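PDB 3CMN: putative hydrolase from Chloroflexus aurantiacus J-10-fl, which probably acts as a metal-dependent peptidase of the zincin-like metallopeptidase family, though its substrate is unknown. Local coordinates for residues 325-330 with 334-339; 261-266 with 338-343; 257-262 with 350-355. All coordinates share one frame; numbering follows the deposited sequence.

Running from the N terminus, the long helix 248-279 supplies 257-262 to interaction 3 and then, overlapping at Met261 and Ser262, 261-266 to interaction 2. After helix 283-307 the chain reaches helix 319-331, whose 325-330 closes interaction 1 almost at once with 334-339. Arg338 and Val339 also begin 338-343, which returns to helix 248-279 and closes interaction 2. Last comes 350-355, closing interaction 3, the widest loop, which encloses interaction 1. Pro355 also packs on Ala326 and Val327, so interactions 1 and 3 touch directly. Together the three contacts tie the C-terminal helices to one another and to helix 248-279.

Interaction 1: 325-330 with 334-339; sequences NAVVAA and QFASRV
Val328 and Ala336 bring the two backbones closest, their CA atoms 5.8 Å apart. The motif is a local helical hairpin: helix 319-331 ends, the chain turns within a few residues, and the short helix 333-336 folds back beside it. On the first side the backbone is alpha-helical, as in the bond from Ala330 N to Ala326 O of 2.8 Å. On the second side the helix passes into a 3-10 segment at 337-339, and Arg338 N bonds to Phe335 O at 2.9 Å.

A single methyl group carries the contact. The CB of Ala336 points at helix 319-331 and meets one branch from each of two successive valines. Val327 CG2 comes within 3.3 Å of Ala336 CB, tighter than usual van der Waals contact, and Val327 itself stands away from any staggered position (chi1 -30°), so packing here looks strained. Val328 brings up its own CG2, which lies 3.6 Å from Ala336 CB. With CG1 of Val328 anti to the backbone N (chi1 170°), CG2 is left beside that N, on the flank that meets the alanine. The join is buried and wholly apolar.

Around this point, Val328 also touches His270 of helix 248-279, and Val327 packs on Pro355 at the start of the C-terminal helix 355-363. Phe335 takes a cation-pi contact from Arg331, at the end of helix 319-331.

On its own segment, the Phe335 ring meets Arg338, whose guanidinium has Phe335 CD1 above its centre, 3.6 Å from the plane. One residue earlier, Ser337 OG donates to Gln334 O at 2.5 Å, tilted 23° from the carbonyl plane.

Interaction 2: 261-266 with 338-343; sequences MSLIEG and RVWERP
Leu263 and Val339 reach toward each other tip to tip, their methyl groups forming the centre of the contact. Leu263 CD2 lies 3.3 Å from Val339 CG2, closer than ordinary van der Waals contact, and 3.7 Å from Val339 CG1. Leu263 CD1 joins in at 3.9 Å from Val339 CG2. Val339 faces the leucine with both branches because CG1 stands between the backbone N and the carbonyl carbon (chi1 76°) while CG2 is anti to that N.

The same Leu263 CD2 also sits over one face of the Trp340 indole, 4.3 Å above the plane and offset toward the rim. Ile264 approaches differently, at the ring edge near its plane, with CG1 4.4 Å from Trp340 CH2. An alanine in place of Leu263 would remove both methyls, and is likely to open a gap between helix 248-279 and the surface formed by Val339 and the indole face, leaving the valine branches without their leucine partner on that helix.

Farther out, Trp340 stacks on Tyr195, meets Tyr267 edge-to-face, and accepts a hydrogen bond at its backbone O from Trp197 NE1. Leu346, farther along the same loop, touches both Leu263 and Val339. Ile264 leans on helix 174-193, touching Phe192 and Glu191; that helix carries an HExxH sequence, consistent with a zincin metal site, though no metal is bound to its histidines here.

All four touching residues are buried, and only carbon atoms meet across the join, so the loop after helix 333-336 is seated on helix 248-279 by shape and burial.

Interaction 3: 257-262 with 350-355; sequences IQALMS and DEIRNP
Segments 257-262 and 350-355, on helix 248-279 and the short helix 349-353, come nearest at Ala259 and Ile352, whose CA atoms lie 7.5 Å apart. Ile352 alone spans that distance. Its side chain points at the long helix and its extended end (chi2 175°) places CD1 in the groove between Ala259 and Ser262, residues one turn apart. The methyl lies 3.3 Å from Ser262 OG and 3.5 Å from Ser262 CB, the latter a tight carbon pair. It also rests 3.8 Å from Ala259 O and, more loosely, 4.4 Å from Ala259 CB. Ser262 presents its hydroxyl oxygen to this methyl with OG anti to the backbone N (chi1 180°).

At the outer side of helix 349-353, Arg353 NH2 forms a salt bridge to Asp350 OD1 at 2.7 Å, although the hydrogen bond is bent to 120° and weak. Asn354, the first residue to leave helical geometry, still donates its N to Asp350 O.

Helix 349-353 sits against helix 248-279 through Ile352, which also touches Phe323 of helix 319-331 and Pro347 of the preceding loop, while Glu351 makes a salt bridge with Arg361 of helix 355-363.

Interaction 1: 325-330 with 334-339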
ATOM      1  N   ASN A 325     -16.968   6.924   3.454  1.00 42.17           N
ATOM      2  CA  ASN A 325     -18.337   6.457   3.256  1.00 42.39           C
ATOM      3  C   ASN A 325     -19.279   7.530   3.760  1.00 43.13           C
ATOM      4  O   ASN A 325     -20.291   7.839   3.132  1.00 44.13           O
ATOM      5  CB  ASN A 325     -18.588   5.146   4.006  1.00 43.27           C
ATOM      6  CG  ASN A 325     -17.943   3.949   3.327  1.00 43.74           C
ATOM      7  OD1 ASN A 325     -17.887   3.869   2.094  1.00 44.49           O
ATOM      8  ND2 ASN A 325     -17.467   3.000   4.129  1.00 43.89           N
ATOM      9  N   ALA A 326     -18.926   8.110   4.898  1.00 44.06           N
ATOM     10  CA  ALA A 326     -19.718   9.168   5.483  1.00 44.83           C
ATOM     11  C   ALA A 326     -19.900  10.300   4.472  1.00 46.40           C
ATOM     12  O   ALA A 326     -21.000  10.489   3.948  1.00 48.19           O
ATOM     13  CB  ALA A 326     -19.035   9.689   6.731  1.00 46.46           C
ATOM     14  N   VAL A 327     -18.826  11.033   4.171  1.00 45.06           N
ATOM     15  CA  VAL A 327     -18.926  12.152   3.236  1.00 43.35           C
ATOM     16  C   VAL A 327     -19.543  11.771   1.895  1.00 42.33           C
ATOM     17  O   VAL A 327     -20.321  12.539   1.336  1.00 42.73           O
ATOM     18  CB  VAL A 327     -17.538  12.869   3.003  1.00 43.57           C
ATOM     19  CG1 VAL A 327     -16.686  12.751   4.244  1.00 41.42           C
ATOM     20  CG2 VAL A 327     -16.825  12.319   1.778  1.00 42.79           C
ATOM     21  N   VAL A 328     -19.208  10.599   1.369  1.00 42.73           N
ATOM     22  CA  VAL A 328     -19.787  10.181   0.093  1.00 43.37           C
ATOM     23  C   VAL A 328     -21.300  10.028   0.249  1.00 45.01           C
ATOM     24  O   VAL A 328     -22.059  10.366  -0.650  1.00 45.67           O
ATOM     25  CB  VAL A 328     -19.192   8.849  -0.397  1.00 42.55           C
ATOM     26  CG1 VAL A 328     -19.989   8.322  -1.577  1.00 41.60           C
ATOM     27  CG2 VAL A 328     -17.751   9.060  -0.823  1.00 41.32           C
ATOM     28  N   ALA A 329     -21.740   9.524   1.396  1.00 46.42           N
ATOM     29  CA  ALA A 329     -23.168   9.368   1.634  1.00 47.57           C
ATOM     30  C   ALA A 329     -23.795  10.754   1.745  1.00 48.36           C
ATOM     31  O   ALA A 329     -24.870  11.013   1.193  1.00 49.73           O
ATOM     32  CB  ALA A 329     -23.409   8.586   2.929  1.00 47.46           C
ATOM     33  N   ALA A 330     -23.097  11.639   2.454  1.00 46.64           N
ATOM     34  CA  ALA A 330     -23.548  13.001   2.695  1.00 45.60           C
ATOM     35  C   ALA A 330     -23.471  13.961   1.513  1.00 45.76           C
ATOM     36  O   ALA A 330     -24.264  14.897   1.435  1.00 47.21           O
ATOM     37  CB  ALA A 330     -22.778  13.582   3.871  1.00 44.85           C
ATOM     38  N   GLN A 334     -18.171  12.950  -6.094  1.00 44.65           N
ATOM     39  CA  GLN A 334     -17.540  14.131  -6.660  1.00 44.54           C
ATOM     40  C   GLN A 334     -17.029  15.033  -5.547  1.00 42.00           C
ATOM     41  O   GLN A 334     -15.892  15.498  -5.603  1.00 39.73           O
ATOM     42  CB  GLN A 334     -18.524  14.888  -7.553  1.00 48.02           C
ATOM     43  CG  GLN A 334     -17.845  15.852  -8.512  1.00 51.48           C
ATOM     44  CD  GLN A 334     -18.828  16.618  -9.376  1.00 54.53           C
ATOM     45  OE1 GLN A 334     -19.644  17.389  -8.874  1.00 57.03           O
ATOM     46  NE2 GLN A 334     -18.752  16.411 -10.685  1.00 55.75           N
ATOM     47  N   PHE A 335     -17.864  15.262  -4.530  1.00 40.11           N
ATOM     48  CA  PHE A 335     -17.466  16.096  -3.400  1.00 38.33           C
ATOM     49  C   PHE A 335     -16.267  15.456  -2.706  1.00 37.61           C
ATOM     50  O   PHE A 335     -15.234  16.106  -2.505  1.00 37.37           O
ATOM     51  CB  PHE A 335     -18.597  16.245  -2.385  1.00 36.07           C
ATOM     52  CG  PHE A 335     -18.318  17.281  -1.318  1.00 35.13           C
ATOM     53  CD1 PHE A 335     -18.583  18.629  -1.550  1.00 34.59           C
ATOM     54  CD2 PHE A 335     -17.762  16.914  -0.094  1.00 32.92           C
ATOM     55  CE1 PHE A 335     -18.297  19.599  -0.569  1.00 34.87           C
ATOM     56  CE2 PHE A 335     -17.474  17.868   0.883  1.00 33.57           C
ATOM     57  CZ  PHE A 335     -17.741  19.213   0.647  1.00 33.22           C
ATOM     58  N   ALA A 336     -16.414  14.182  -2.349  1.00 36.38           N
ATOM     59  CA  ALA A 336     -15.360  13.421  -1.682  1.00 36.70           C
ATOM     60  C   ALA A 336     -14.046  13.372  -2.481  1.00 36.49           C
ATOM     61  O   ALA A 336     -12.976  13.191  -1.904  1.00 36.80           O
ATOM     62  CB  ALA A 336     -15.848  12.003  -1.408  1.00 35.79           C
ATOM     63  N   SER A 337     -14.126  13.523  -3.802  1.00 36.21           N
ATOM     64  CA  SER A 337     -12.927  13.494  -4.633  1.00 35.61           C
ATOM     65  C   SER A 337     -12.062  14.740  -4.434  1.00 35.33           C
ATOM     66  O   SER A 337     -10.922  14.796  -4.901  1.00 35.82           O
ATOM     67  CB  SER A 337     -13.298  13.377  -6.111  1.00 35.66           C
ATOM     68  OG  SER A 337     -13.775  14.610  -6.615  1.00 37.73           O
ATOM     69  N   ARG A 338     -12.604  15.735  -3.741  1.00 34.78           N
ATOM     70  CA  ARG A 338     -11.876  16.971  -3.486  1.00 34.53           C
ATOM     71  C   ARG A 338     -10.641  16.744  -2.619  1.00 34.14           C
ATOM     72  O   ARG A 338      -9.716  17.562  -2.600  1.00 32.64           O
ATOM     73  CB  ARG A 338     -12.788  17.991  -2.811  1.00 35.30           C
ATOM     74  CG  ARG A 338     -13.828  18.569  -3.731  1.00 36.55           C
ATOM     75  CD  ARG A 338     -14.651  19.560  -2.969  1.00 38.11           C
ATOM     76  NE  ARG A 338     -15.716  20.123  -3.778  1.00 39.40           N
ATOM     77  CZ  ARG A 338     -16.532  21.079  -3.349  1.00 39.84           C
ATOM     78  NH1 ARG A 338     -16.387  21.563  -2.121  1.00 42.11           N
ATOM     79  NH2 ARG A 338     -17.492  21.540  -4.139  1.00 39.28           N
ATOM     80  N   VAL A 339     -10.630  15.630  -1.899  1.00 32.64           N
ATOM     81  CA  VAL A 339      -9.499  15.307  -1.045  1.00 31.72           C
ATOM     82  C   VAL A 339      -8.221  15.114  -1.893  1.00 31.92           C
ATOM     83  O   VAL A 339      -7.117  15.212  -1.372  1.00 30.33           O
ATOM     84  CB  VAL A 339      -9.811  14.024  -0.207  1.00 31.77           C
ATOM     85  CG1 VAL A 339      -9.688  12.755  -1.078  1.00 30.66           C
ATOM     86  CG2 VAL A 339      -8.915  13.964   1.003  1.00 31.76           C
TER

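Interaction 2: 261-266 with 338-343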
ATOM      1  N   MET A 261      -2.042   7.926   5.010  1.00 33.60           N
ATOM      2  CA  MET A 261      -2.119   6.476   4.890  1.00 34.92           C
ATOM      3  C   MET A 261      -3.567   6.004   5.090  1.00 35.06           C
ATOM      4  O   MET A 261      -4.056   5.136   4.371  1.00 35.27           O
ATOM      5  CB  MET A 261      -1.168   5.816   5.905  1.00 34.03           C
ATOM      6  CG  MET A 261       0.154   5.317   5.301  1.00 33.73           C
ATOM      7  SD  MET A 261       1.068   6.493   4.257  1.00 37.51           S
ATOM      8  CE  MET A 261       0.536   5.993   2.632  1.00 37.04           C
ATOM      9  N   SER A 262      -4.258   6.607   6.050  1.00 36.49           N
ATOM     10  CA  SER A 262      -5.646   6.260   6.330  1.00 37.20           C
ATOM     11  C   SER A 262      -6.592   6.560   5.158  1.00 37.07           C
ATOM     12  O   SER A 262      -7.415   5.724   4.776  1.00 37.53           O
ATOM     13  CB  SER A 262      -6.118   7.003   7.566  1.00 37.89           C
ATOM     14  OG  SER A 262      -7.466   6.678   7.839  1.00 43.19           O
ATOM     15  N   LEU A 263      -6.475   7.754   4.587  1.00 35.83           N
ATOM     16  CA  LEU A 263      -7.312   8.134   3.456  1.00 33.99           C
ATOM     17  C   LEU A 263      -7.025   7.237   2.246  1.00 33.64           C
ATOM     18  O   LEU A 263      -7.939   6.790   1.545  1.00 32.42           O
ATOM     19  CB  LEU A 263      -7.047   9.590   3.072  1.00 34.20           C
ATOM     20  CG  LEU A 263      -7.867   9.967   1.845  1.00 34.57           C
ATOM     21  CD1 LEU A 263      -9.259  10.348   2.300  1.00 35.36           C
ATOM     22  CD2 LEU A 263      -7.215  11.094   1.093  1.00 37.21           C
ATOM     23  N   ILE A 264      -5.745   7.004   1.990  1.00 32.81           N
ATOM     24  CA  ILE A 264      -5.352   6.155   0.882  1.00 35.00           C
ATOM     25  C   ILE A 264      -6.039   4.778   0.997  1.00 36.87           C
ATOM     26  O   ILE A 264      -6.554   4.264  -0.001  1.00 37.88           O
ATOM     27  CB  ILE A 264      -3.806   6.012   0.836  1.00 35.03           C
ATOM     28  CG1 ILE A 264      -3.197   7.330   0.328  1.00 34.05           C
ATOM     29  CG2 ILE A 264      -3.403   4.845  -0.046  1.00 33.67           C
ATOM     30  CD1 ILE A 264      -1.695   7.314   0.169  1.00 31.46           C
ATOM     31  N   GLU A 265      -6.062   4.200   2.204  1.00 37.19           N
ATOM     32  CA  GLU A 265      -6.696   2.895   2.423  1.00 39.18           C
ATOM     33  C   GLU A 265      -8.215   2.987   2.356  1.00 37.95           C
ATOM     34  O   GLU A 265      -8.862   2.185   1.680  1.00 38.38           O
ATOM     35  CB  GLU A 265      -6.295   2.301   3.780  1.00 42.28           C
ATOM     36  CG  GLU A 265      -4.835   1.883   3.872  1.00 46.68           C
ATOM     37  CD  GLU A 265      -4.449   0.873   2.803  1.00 49.37           C
ATOM     38  OE1 GLU A 265      -5.072  -0.212   2.763  1.00 50.23           O
ATOM     39  OE2 GLU A 265      -3.528   1.167   2.005  1.00 49.95           O
ATOM     40  N   GLY A 266      -8.768   3.971   3.057  1.00 36.92           N
ATOM     41  CA  GLY A 266     -10.204   4.171   3.074  1.00 35.39           C
ATOM     42  C   GLY A 266     -10.777   4.525   1.715  1.00 35.45           C
ATOM     43  O   GLY A 266     -11.812   3.995   1.310  1.00 35.51           O
ATOM     44  N   ARG A 338     -12.604  15.735  -3.741  1.00 34.78           N
ATOM     45  CA  ARG A 338     -11.876  16.971  -3.486  1.00 34.53           C
ATOM     46  C   ARG A 338     -10.641  16.744  -2.619  1.00 34.14           C
ATOM     47  O   ARG A 338      -9.716  17.562  -2.600  1.00 32.64           O
ATOM     48  CB  ARG A 338     -12.788  17.991  -2.811  1.00 35.30           C
ATOM     49  CG  ARG A 338     -13.828  18.569  -3.731  1.00 36.55           C
ATOM     50  CD  ARG A 338     -14.651  19.560  -2.969  1.00 38.11           C
ATOM     51  NE  ARG A 338     -15.716  20.123  -3.778  1.00 39.40           N
ATOM     52  CZ  ARG A 338     -16.532  21.079  -3.349  1.00 39.84           C
ATOM     53  NH1 ARG A 338     -16.387  21.563  -2.121  1.00 42.11           N
ATOM     54  NH2 ARG A 338     -17.492  21.540  -4.139  1.00 39.28           N
ATOM     55  N   VAL A 339     -10.630  15.630  -1.899  1.00 32.64           N
ATOM     56  CA  VAL A 339      -9.499  15.307  -1.045  1.00 31.72           C
ATOM     57  C   VAL A 339      -8.221  15.114  -1.893  1.00 31.92           C
ATOM     58  O   VAL A 339      -7.117  15.212  -1.372  1.00 30.33           O
ATOM     59  CB  VAL A 339      -9.811  14.024  -0.207  1.00 31.77           C
ATOM     60  CG1 VAL A 339      -9.688  12.755  -1.078  1.00 30.66           C
ATOM     61  CG2 VAL A 339      -8.915  13.964   1.003  1.00 31.76           C
ATOM     62  N   TRP A 340      -8.390  14.869  -3.200  1.00 31.47           N
ATOM     63  CA  TRP A 340      -7.275  14.634  -4.136  1.00 32.25           C
ATOM     64  C   TRP A 340      -6.758  15.870  -4.884  1.00 32.07           C
ATOM     65  O   TRP A 340      -5.893  15.752  -5.755  1.00 30.59           O
ATOM     66  CB  TRP A 340      -7.674  13.600  -5.209  1.00 32.00           C
ATOM     67  CG  TRP A 340      -7.960  12.225  -4.696  1.00 31.13           C
ATOM     68  CD1 TRP A 340      -9.139  11.539  -4.804  1.00 30.74           C
ATOM     69  CD2 TRP A 340      -7.061  11.369  -3.974  1.00 31.94           C
ATOM     70  NE1 TRP A 340      -9.032  10.313  -4.189  1.00 31.90           N
ATOM     71  CE2 TRP A 340      -7.769  10.182  -3.670  1.00 30.92           C
ATOM     72  CE3 TRP A 340      -5.726  11.489  -3.549  1.00 30.55           C
ATOM     73  CZ2 TRP A 340      -7.193   9.124  -2.961  1.00 30.25           C
ATOM     74  CZ3 TRP A 340      -5.151  10.435  -2.842  1.00 30.81           C
ATOM     75  CH2 TRP A 340      -5.888   9.267  -2.553  1.00 30.21           C
ATOM     76  N   GLU A 341      -7.298  17.043  -4.577  1.00 31.90           N
ATOM     77  CA  GLU A 341      -6.867  18.254  -5.263  1.00 32.22           C
ATOM     78  C   GLU A 341      -5.547  18.798  -4.760  1.00 31.88           C
ATOM     79  O   GLU A 341      -4.794  19.389  -5.524  1.00 31.66           O
ATOM     80  CB  GLU A 341      -7.933  19.339  -5.143  1.00 33.73           C
ATOM     81  CG  GLU A 341      -9.242  18.965  -5.806  1.00 38.16           C
ATOM     82  CD  GLU A 341     -10.338  19.980  -5.570  1.00 40.85           C
ATOM     83  OE1 GLU A 341     -10.667  20.242  -4.397  1.00 42.32           O
ATOM     84  OE2 GLU A 341     -10.875  20.516  -6.560  1.00 45.59           O
ATOM     85  N   ARG A 342      -5.263  18.577  -3.477  1.00 31.42           N
ATOM     86  CA  ARG A 342      -4.045  19.082  -2.855  1.00 30.59           C
ATOM     87  C   ARG A 342      -3.853  18.486  -1.452  1.00 29.96           C
ATOM     88  O   ARG A 342      -4.802  17.983  -0.849  1.00 29.42           O
ATOM     89  CB  ARG A 342      -4.136  20.614  -2.765  1.00 30.88           C
ATOM     90  CG  ARG A 342      -5.248  21.133  -1.837  1.00 31.25           C
ATOM     91  CD  ARG A 342      -5.441  22.667  -1.916  1.00 31.84           C
ATOM     92  NE  ARG A 342      -5.852  23.104  -3.249  1.00 29.35           N
ATOM     93  CZ  ARG A 342      -5.017  23.416  -4.241  1.00 29.93           C
ATOM     94  NH1 ARG A 342      -3.706  23.359  -4.057  1.00 28.21           N
ATOM     95  NH2 ARG A 342      -5.498  23.745  -5.437  1.00 28.04           N
ATOM     96  N   PRO A 343      -2.622  18.543  -0.911  1.00 29.22           N
ATOM     97  CA  PRO A 343      -2.353  17.997   0.425  1.00 30.09           C
ATOM     98  C   PRO A 343      -3.232  18.635   1.485  1.00 31.72           C
ATOM     99  O   PRO A 343      -3.648  17.987   2.449  1.00 33.30           O
ATOM    100  CB  PRO A 343      -0.875  18.323   0.649  1.00 29.34           C
ATOM    101  CG  PRO A 343      -0.302  18.270  -0.730  1.00 27.75           C
ATOM    102  CD  PRO A 343      -1.371  18.983  -1.557  1.00 28.65           C
TER

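Interaction 3: 257-262 with 350-355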
ATOM      1  N   ILE A 257       1.208  11.887   8.184  1.00 43.00           N
ATOM      2  CA  ILE A 257       1.543  10.629   7.525  1.00 42.27           C
ATOM      3  C   ILE A 257       0.429   9.631   7.820  1.00 42.55           C
ATOM      4  O   ILE A 257      -0.031   8.909   6.927  1.00 43.60           O
ATOM      5  CB  ILE A 257       2.886  10.061   8.046  1.00 41.83           C
ATOM      6  CG1 ILE A 257       4.028  10.993   7.641  1.00 41.70           C
ATOM      7  CG2 ILE A 257       3.118   8.646   7.492  1.00 41.18           C
ATOM      8  CD1 ILE A 257       5.358  10.666   8.289  1.00 43.54           C
ATOM      9  N   GLN A 258      -0.008   9.611   9.075  1.00 40.40           N
ATOM     10  CA  GLN A 258      -1.072   8.723   9.497  1.00 40.47           C
ATOM     11  C   GLN A 258      -2.381   9.031   8.777  1.00 39.39           C
ATOM     12  O   GLN A 258      -3.052   8.116   8.303  1.00 40.50           O
ATOM     13  CB  GLN A 258      -1.261   8.821  11.009  1.00 40.16           C
ATOM     14  CG  GLN A 258      -0.187   8.088  11.793  1.00 43.95           C
ATOM     15  CD  GLN A 258      -0.243   8.378  13.279  1.00 46.51           C
ATOM     16  OE1 GLN A 258      -1.324   8.544  13.849  1.00 46.64           O
ATOM     17  NE2 GLN A 258       0.922   8.422  13.920  1.00 44.95           N
ATOM     18  N   ALA A 259      -2.744  10.309   8.681  1.00 37.12           N
ATOM     19  CA  ALA A 259      -3.983  10.675   8.006  1.00 35.08           C
ATOM     20  C   ALA A 259      -3.929  10.368   6.505  1.00 32.54           C
ATOM     21  O   ALA A 259      -4.929   9.993   5.916  1.00 33.47           O
ATOM     22  CB  ALA A 259      -4.301  12.152   8.248  1.00 35.06           C
ATOM     23  N   LEU A 260      -2.763  10.523   5.887  1.00 32.76           N
ATOM     24  CA  LEU A 260      -2.616  10.227   4.458  1.00 32.14           C
ATOM     25  C   LEU A 260      -2.771   8.717   4.234  1.00 32.36           C
ATOM     26  O   LEU A 260      -3.531   8.277   3.382  1.00 33.07           O
ATOM     27  CB  LEU A 260      -1.238  10.693   3.953  1.00 29.79           C
ATOM     28  CG  LEU A 260      -0.799  10.219   2.553  1.00 31.32           C
ATOM     29  CD1 LEU A 260      -1.664  10.894   1.467  1.00 25.90           C
ATOM     30  CD2 LEU A 260       0.685  10.559   2.325  1.00 29.94           C
ATOM     31  N   MET A 261      -2.042   7.926   5.010  1.00 33.60           N
ATOM     32  CA  MET A 261      -2.119   6.476   4.890  1.00 34.92           C
ATOM     33  C   MET A 261      -3.567   6.004   5.090  1.00 35.06           C
ATOM     34  O   MET A 261      -4.056   5.136   4.371  1.00 35.27           O
ATOM     35  CB  MET A 261      -1.168   5.816   5.905  1.00 34.03           C
ATOM     36  CG  MET A 261       0.154   5.317   5.301  1.00 33.73           C
ATOM     37  SD  MET A 261       1.068   6.493   4.257  1.00 37.51           S
ATOM     38  CE  MET A 261       0.536   5.993   2.632  1.00 37.04           C
ATOM     39  N   SER A 262      -4.258   6.607   6.050  1.00 36.49           N
ATOM     40  CA  SER A 262      -5.646   6.260   6.330  1.00 37.20           C
ATOM     41  C   SER A 262      -6.592   6.560   5.158  1.00 37.07           C
ATOM     42  O   SER A 262      -7.415   5.724   4.776  1.00 37.53           O
ATOM     43  CB  SER A 262      -6.118   7.003   7.566  1.00 37.89           C
ATOM     44  OG  SER A 262      -7.466   6.678   7.839  1.00 43.19           O
ATOM     45  N   ASP A 350      -8.336  13.869  13.106  1.00 50.68           N
ATOM     46  CA  ASP A 350      -9.576  14.307  13.742  1.00 52.19           C
ATOM     47  C   ASP A 350     -10.729  14.305  12.747  1.00 51.49           C
ATOM     48  O   ASP A 350     -11.788  13.736  13.015  1.00 52.24           O
ATOM     49  CB  ASP A 350      -9.414  15.715  14.310  1.00 55.32           C
ATOM     50  CG  ASP A 350      -8.944  15.709  15.746  1.00 59.54           C
ATOM     51  OD1 ASP A 350      -9.631  15.089  16.589  1.00 61.27           O
ATOM     52  OD2 ASP A 350      -7.893  16.317  16.034  1.00 61.83           O
ATOM     53  N   GLU A 351     -10.521  14.942  11.595  1.00 50.15           N
ATOM     54  CA  GLU A 351     -11.554  15.004  10.564  1.00 47.91           C
ATOM     55  C   GLU A 351     -11.933  13.598  10.111  1.00 47.33           C
ATOM     56  O   GLU A 351     -13.077  13.347   9.743  1.00 47.18           O
ATOM     57  CB  GLU A 351     -11.070  15.861   9.389  1.00 46.78           C
ATOM     58  CG  GLU A 351     -10.905  17.326   9.780  1.00 46.86           C
ATOM     59  CD  GLU A 351     -10.253  18.178   8.705  1.00 47.57           C
ATOM     60  OE1 GLU A 351      -9.109  17.869   8.306  1.00 48.21           O
ATOM     61  OE2 GLU A 351     -10.883  19.166   8.262  1.00 46.34           O
ATOM     62  N   ILE A 352     -10.976  12.677  10.145  1.00 47.13           N
ATOM     63  CA  ILE A 352     -11.251  11.300   9.763  1.00 47.44           C
ATOM     64  C   ILE A 352     -12.202  10.691  10.793  1.00 49.33           C
ATOM     65  O   ILE A 352     -13.044   9.854  10.458  1.00 49.17           O
ATOM     66  CB  ILE A 352      -9.932  10.475   9.672  1.00 46.91           C
ATOM     67  CG1 ILE A 352      -9.407  10.530   8.240  1.00 46.39           C
ATOM     68  CG2 ILE A 352     -10.153   9.026  10.105  1.00 44.73           C
ATOM     69  CD1 ILE A 352      -8.065   9.870   8.051  1.00 46.72           C
ATOM     70  N   ARG A 353     -12.075  11.131  12.042  1.00 50.82           N
ATOM     71  CA  ARG A 353     -12.919  10.633  13.122  1.00 52.17           C
ATOM     72  C   ARG A 353     -14.276  11.319  13.104  1.00 53.67           C
ATOM     73  O   ARG A 353     -15.270  10.789  13.615  1.00 53.41           O
ATOM     74  CB  ARG A 353     -12.233  10.859  14.468  1.00 52.96           C
ATOM     75  CG  ARG A 353     -10.972  10.026  14.643  1.00 54.06           C
ATOM     76  CD  ARG A 353     -10.497  10.019  16.079  1.00 55.17           C
ATOM     77  NE  ARG A 353      -9.884  11.275  16.495  1.00 57.34           N
ATOM     78  CZ  ARG A 353      -8.691  11.695  16.084  1.00 58.79           C
ATOM     79  NH1 ARG A 353      -7.984  10.958  15.239  1.00 60.21           N
ATOM     80  NH2 ARG A 353      -8.197  12.842  16.534  1.00 59.00           N
ATOM     81  N   ASN A 354     -14.314  12.507  12.513  1.00 54.72           N
ATOM     82  CA  ASN A 354     -15.549  13.265  12.396  1.00 53.90           C
ATOM     83  C   ASN A 354     -15.520  13.946  11.039  1.00 52.63           C
ATOM     84  O   ASN A 354     -15.055  15.077  10.906  1.00 51.47           O
ATOM     85  CB  ASN A 354     -15.671  14.296  13.522  1.00 55.61           C
ATOM     86  CG  ASN A 354     -14.343  14.607  14.181  1.00 58.39           C
ATOM     87  OD1 ASN A 354     -13.704  13.728  14.767  1.00 59.26           O
ATOM     88  ND2 ASN A 354     -13.918  15.865  14.093  1.00 60.53           N
ATOM     89  N   PRO A 355     -16.005  13.244  10.004  1.00 52.18           N
ATOM     90  CA  PRO A 355     -16.047  13.757   8.632  1.00 51.85           C
ATOM     91  C   PRO A 355     -16.696  15.141   8.539  1.00 51.63           C
ATOM     92  O   PRO A 355     -16.243  16.002   7.776  1.00 51.47           O
ATOM     93  CB  PRO A 355     -16.838  12.682   7.891  1.00 51.61           C
ATOM     94  CG  PRO A 355     -16.468  11.429   8.632  1.00 50.72           C
ATOM     95  CD  PRO A 355     -16.558  11.878  10.068  1.00 51.46           C
TER